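Local coordinates for like-Sm ribonucleoprotein core (Methanococcus vannielii SB, PDB 5MKI) that binds RNA, recognising uridine as Lsm proteins do, and assembles as a ring of seven identical subunits, at the interface of chains A and B. Numbering follows the deposited sequence. Chains: chain A/B, Like-Sm ribonucleoprotein core.

The interface of chains A and B. Residues chain A 24, 67-69; chain B 23, 61-63, 65-66.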
# COMPACT_ATOMS: atom_id res chain seq x y z
N LYS A 24 2.92 -9.53 -10.16
CA LYS A 24 1.49 -9.42 -9.87
C LYS A 24 0.65 -9.22 -11.12
O LYS A 24 -0.52 -9.60 -11.15
CB LYS A 24 1.24 -8.27 -8.90
CG LYS A 24 1.71 -8.53 -7.49
CD LYS A 24 1.60 -7.27 -6.66
CE LYS A 24 1.77 -7.56 -5.18
NZ LYS A 24 3.15 -8.06 -4.86
N VAL A 67 6.30 -8.54 -6.74
CA VAL A 67 6.54 -9.98 -6.87
C VAL A 67 5.35 -10.76 -6.32
O VAL A 67 4.85 -10.48 -5.22
CB VAL A 67 7.83 -10.39 -6.15
CG1 VAL A 67 7.95 -11.93 -6.10
CG2 VAL A 67 9.05 -9.78 -6.86
N LEU A 68 4.89 -11.74 -7.09
CA LEU A 68 3.87 -12.68 -6.66
C LEU A 68 4.52 -13.88 -5.97
O LEU A 68 4.28 -14.12 -4.78
CB LEU A 68 3.04 -13.13 -7.88
CG LEU A 68 1.62 -13.68 -7.68
CD1 LEU A 68 0.72 -12.61 -7.05
CD2 LEU A 68 1.06 -14.14 -9.03
N TYR A 69 5.36 -14.62 -6.70
CA TYR A 69 6.22 -15.65 -6.13
C TYR A 69 7.42 -15.86 -7.05
O TYR A 69 7.37 -15.53 -8.23
CB TYR A 69 5.49 -16.98 -5.90
CG TYR A 69 4.37 -17.34 -6.86
CD1 TYR A 69 4.63 -17.72 -8.18
CD2 TYR A 69 3.05 -17.34 -6.44
CE1 TYR A 69 3.59 -18.06 -9.05
CE2 TYR A 69 2.02 -17.68 -7.28
CZ TYR A 69 2.28 -18.04 -8.58
OH TYR A 69 1.22 -18.37 -9.41
N LEU B 23 -4.47 -16.84 -2.52
CA LEU B 23 -3.93 -15.54 -2.91
C LEU B 23 -5.05 -14.57 -3.25
O LEU B 23 -6.14 -14.98 -3.69
CB LEU B 23 -3.00 -15.68 -4.10
CG LEU B 23 -1.78 -16.56 -3.84
CD1 LEU B 23 -0.75 -16.34 -4.94
CD2 LEU B 23 -1.20 -16.26 -2.47
N VAL B 61 8.85 -19.46 -3.41
CA VAL B 61 8.79 -18.48 -2.33
C VAL B 61 7.70 -17.48 -2.69
O VAL B 61 7.82 -16.75 -3.68
CB VAL B 61 10.13 -17.79 -2.10
CG1 VAL B 61 9.96 -16.64 -1.13
CG2 VAL B 61 11.13 -18.79 -1.54
N VAL B 62 6.64 -17.47 -1.88
CA VAL B 62 5.45 -16.65 -2.09
C VAL B 62 5.57 -15.40 -1.22
O VAL B 62 5.87 -15.50 -0.02
CB VAL B 62 4.18 -17.44 -1.75
CG1 VAL B 62 2.95 -16.66 -2.16
CG2 VAL B 62 4.22 -18.84 -2.43
N ARG B 63 5.35 -14.23 -1.82
CA ARG B 63 5.43 -12.99 -1.06
C ARG B 63 4.19 -12.82 -0.18
O ARG B 63 3.06 -12.87 -0.68
CB ARG B 63 5.59 -11.80 -2.00
CG ARG B 63 6.07 -10.55 -1.31
CD ARG B 63 6.92 -9.66 -2.23
NE ARG B 63 7.48 -8.56 -1.46
CZ ARG B 63 6.80 -7.46 -1.14
NH1 ARG B 63 5.54 -7.32 -1.54
NH2 ARG B 63 7.39 -6.51 -0.43
N ASP B 65 2.51 -10.41 1.08
CA ASP B 65 1.46 -9.42 0.84
C ASP B 65 0.41 -9.90 -0.16
O ASP B 65 -0.66 -9.28 -0.24
CB ASP B 65 2.07 -8.10 0.37
CG ASP B 65 2.48 -8.14 -1.08
OD1 ASP B 65 3.22 -9.06 -1.47
OD2 ASP B 65 2.04 -7.26 -1.86
N ASN B 66 0.66 -10.97 -0.91
CA ASN B 66 -0.33 -11.49 -1.85
C ASN B 66 -1.36 -12.41 -1.21
O ASN B 66 -2.32 -12.80 -1.88
CB ASN B 66 0.36 -12.25 -2.99
CG ASN B 66 1.35 -11.41 -3.75
OD1 ASN B 66 0.96 -10.55 -4.54
ND2 ASN B 66 2.64 -11.65 -3.54
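B:Asn66 meets A:Val67, A:Leu68 and A:Lys24 at the seam between neighbouring subunits of the seven-membered Lsm ring, where the end of one subunit's sheet continues into the next: A:Tyr69 pairs antiparallel with B:Val62, and the backbone N of B:Arg63 donates to A:Leu68 O at 3.2 Å. An asparagine suits the end of this pairing because its short amide NH2 can give to two backbone carbonyls. Its CB lies near CD1 of A:Leu68; CG, anti to its own carbonyl carbon (chi1 -59°), rests on that same methyl, the two side chains meeting at about a right angle, and leucine suits the spot by giving the amide carbon an apolar surface. At the tip, B:Asn66 ND2 donates to A:Val67 O at 3.0 Å, nearly straight (167° at H), on an in-plane lone pair and close to the amide's own plane. B:Asn66 ND2 also donates to B:Arg63 O at 3.1 Å in a more bent bond, so two backbone carbonyls, one from each chain, fix the rotation of the amide. OD1 lies beside CE of A:Lys24 and CD1 of A:Leu68.

Lysine fits here because a long aliphatic stem can pass the amide before delivering its charge. The stem is nearly straight until chi4 (65°), where it bends and brings A:Lys24 NZ above the carbonyl plane of A:Val67, 3.0 Å from A:Val67 O; this oxygen therefore accepts from both chains. A:Lys24 NZ also meets B:Asp65 OD2 tip to tip in a loose salt bridge of 3.3 Å. Aspartate suits its place because one carboxylate can face two positive groups, probably offsetting both charges. B:Asp65 and B:Arg63 belong to the UMP-binding site, though no nucleotide is bound here; within chain B they form a salt bridge, its hydrogen bond weak, with B:Asp65 OD1 2.9 Å from B:Arg63 NH1 of the guanidinium.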